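Local coordinates for protein cellulase (Xanthomonas axonopodis pv. citri, PDB 5HOS) that probably hydrolyses internal beta-1,4-glucosidic linkages of cellulose and related glucans, as an endoglucanase of glycoside hydrolase family 5, at residues E251-F256 against N285-Y290. Residues are numbered along the deposited sequence; the frame is centred on the assembly and turned at random.
Sequences ERLRSF and NGMLGY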
loop_
_atom_site.group_PDB
_atom_site.type_symbol
_atom_site.label_atom_id
_atom_site.label_comp_id
_atom_site.label_asym_id
_atom_site.label_seq_id
_atom_site.Cartn_x
_atom_site.Cartn_y
_atom_site.Cartn_z
ATOM N N GLU A 251 3.764 3.409 19.834
ATOM C CA GLU A 251 5.197 3.284 20.103
ATOM C C GLU A 251 6.019 2.947 18.862
ATOM O O GLU A 251 7.115 3.473 18.700
ATOM C CB GLU A 251 5.443 2.238 21.181
ATOM C CG GLU A 251 5.008 2.707 22.565
ATOM C CD GLU A 251 4.734 1.566 23.525
ATOM O OE1 GLU A 251 5.191 0.431 23.282
ATOM O OE2 GLU A 251 4.047 1.810 24.531
ATOM N N ARG A 252 5.480 2.084 18.001
ATOM C CA ARG A 252 6.163 1.674 16.769
ATOM C C ARG A 252 6.045 2.672 15.620
ATOM O O ARG A 252 6.776 2.539 14.632
ATOM C CB ARG A 252 5.700 0.286 16.332
ATOM C CG ARG A 252 6.238 -0.805 17.240
ATOM C CD ARG A 252 5.696 -2.160 16.858
ATOM N NE ARG A 252 6.248 -3.244 17.672
ATOM C CZ ARG A 252 5.814 -4.506 17.645
ATOM N NH1 ARG A 252 4.816 -4.866 16.843
ATOM N NH2 ARG A 252 6.375 -5.422 18.430
ATOM N N LEU A 253 5.131 3.641 15.740
ATOM C CA LEU A 253 5.047 4.774 14.808
ATOM C C LEU A 253 5.835 6.004 15.240
ATOM O O LEU A 253 6.111 6.874 14.407
ATOM C CB LEU A 253 3.587 5.196 14.564
ATOM C CG LEU A 253 2.644 4.195 13.883
ATOM C CD1 LEU A 253 1.330 4.869 13.510
ATOM C CD2 LEU A 253 3.264 3.545 12.647
ATOM N N ARG A 254 6.208 6.093 16.515
ATOM C CA ARG A 254 6.722 7.361 17.052
ATOM C C ARG A 254 7.997 7.894 16.361
ATOM O O ARG A 254 8.021 9.051 15.928
ATOM C CB ARG A 254 6.931 7.272 18.567
ATOM C CG ARG A 254 7.118 8.629 19.224
ATOM C CD ARG A 254 7.221 8.513 20.742
ATOM N NE ARG A 254 5.942 8.209 21.390
ATOM C CZ ARG A 254 4.923 9.063 21.541
ATOM N NH1 ARG A 254 4.977 10.321 21.077
ATOM N NH2 ARG A 254 3.823 8.653 22.159
ATOM N N SER A 255 9.053 7.085 16.269
ATOM C CA SER A 255 10.310 7.593 15.679
ATOM C C SER A 255 10.140 7.904 14.187
ATOM O O SER A 255 10.631 8.923 13.713
ATOM C CB SER A 255 11.514 6.680 15.950
ATOM O OG SER A 255 11.371 5.400 15.376
ATOM N N PHE A 256 9.395 7.068 13.468
ATOM C CA PHE A 256 9.082 7.341 12.056
ATOM C C PHE A 256 8.367 8.681 11.890
ATOM O O PHE A 256 8.696 9.466 10.992
ATOM C CB PHE A 256 8.252 6.200 11.467
ATOM C CG PHE A 256 7.927 6.370 10.009
ATOM C CD1 PHE A 256 8.930 6.347 9.049
ATOM C CD2 PHE A 256 6.614 6.565 9.593
ATOM C CE1 PHE A 256 8.632 6.513 7.700
ATOM C CE2 PHE A 256 6.306 6.723 8.243
ATOM C CZ PHE A 256 7.318 6.703 7.299
ATOM N N ASN A 285 -7.217 1.626 18.180
ATOM C CA ASN A 285 -7.789 2.945 18.491
ATOM C C ASN A 285 -6.731 4.002 18.738
ATOM O O ASN A 285 -6.800 5.109 18.195
ATOM C CB ASN A 285 -8.702 2.877 19.729
ATOM C CG ASN A 285 -10.166 2.872 19.366
ATOM O OD1 ASN A 285 -10.664 3.846 18.809
ATOM N ND2 ASN A 285 -10.866 1.779 19.679
ATOM N N GLY A 286 -5.762 3.649 19.576
ATOM C CA GLY A 286 -4.670 4.547 19.904
ATOM C C GLY A 286 -3.848 4.938 18.695
ATOM O O GLY A 286 -3.527 6.119 18.508
ATOM N N MET A 287 -3.515 3.955 17.864
ATOM C CA MET A 287 -2.688 4.222 16.683
ATOM C C MET A 287 -3.414 5.111 15.682
ATOM O O MET A 287 -2.818 6.025 15.124
ATOM C CB MET A 287 -2.248 2.923 16.020
ATOM C CG MET A 287 -1.133 3.105 15.002
ATOM S SD MET A 287 -0.503 1.568 14.303
ATOM C CE MET A 287 -1.965 0.527 14.283
ATOM N N LEU A 288 -4.704 4.862 15.475
ATOM C CA LEU A 288 -5.510 5.704 14.582
ATOM C C LEU A 288 -5.670 7.122 15.133
ATOM O O LEU A 288 -5.576 8.088 14.387
ATOM C CB LEU A 288 -6.873 5.063 14.312
ATOM C CG LEU A 288 -6.800 3.700 13.604
ATOM C CD1 LEU A 288 -8.165 3.036 13.599
ATOM C CD2 LEU A 288 -6.254 3.812 12.189
ATOM N N GLY A 289 -5.891 7.247 16.439
ATOM C CA GLY A 289 -5.929 8.566 17.091
ATOM C C GLY A 289 -4.605 9.309 17.013
ATOM O O GLY A 289 -4.569 10.525 16.793
ATOM N N TYR A 290 -3.514 8.569 17.182
ATOM C CA TYR A 290 -2.174 9.134 17.087
ATOM C C TYR A 290 -1.923 9.753 15.706
ATOM O O TYR A 290 -1.405 10.876 15.605
ATOM C CB TYR A 290 -1.128 8.065 17.436
ATOM C CG TYR A 290 0.302 8.545 17.357
ATOM C CD1 TYR A 290 0.904 9.216 18.428
ATOM C CD2 TYR A 290 1.056 8.336 16.204
ATOM C CE1 TYR A 290 2.218 9.665 18.347
ATOM C CE2 TYR A 290 2.365 8.774 16.114
ATOM C CZ TYR A 290 2.946 9.437 17.180
ATOM O OH TYR A 290 4.245 9.872 17.058
#
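Tyr-290 reaches across to helix 248-262, where its ring overlaps Leu-253 and Arg-254, and so illustrates how one long aromatic side chain can bridge neighbouring helices of a barrel. With CG anti to the backbone N, the ring extends far enough for Tyr-290 OH to lie 3.5 Å from CA of Arg-254, and the CG methylene of that arginine also borders the hydroxyl. The two side chains cross nearly at right angles. A bend at chi3 (-73°) turns the guanidinium toward the edge of the tyrosine ring: Arg-254 NH1 sits near the ring plane, 3.9 Å from Tyr-290 CE1, while CE1 itself lies over one face of the guanidinium, the planes being 80° apart. The guanidinium therefore meets the tyrosine at its edge, without a cation-pi stack. Leu-253 CB approaches Tyr-290 CE2 obliquely, at 4.1 Å.

Deeper in the interface, Leu-253 crosses Met-287 at about a right angle. Leu-253 CD1 presses tightly on Met-287 CG, at 3.4 Å, and touches the Met-287 sulfur more loosely. Both side chains are buried: Leu-253 also packs on Leu-269 of strand 267-273, and Met-287 on Phe-272 of the same strand, giving the interface an apolar floor beneath its more exposed Arg-254 edge.

The segment axes approach to 10.5 Å and run broadly parallel, at 22°. Because strand 267-273 lies between the two helices in sequence, the pair belongs to consecutive beta-alpha units, and its side-by-side packing outside a closed eight-stranded parallel sheet is characteristic of the (beta/alpha)8 TIM barrel of family 5 glycoside hydrolases.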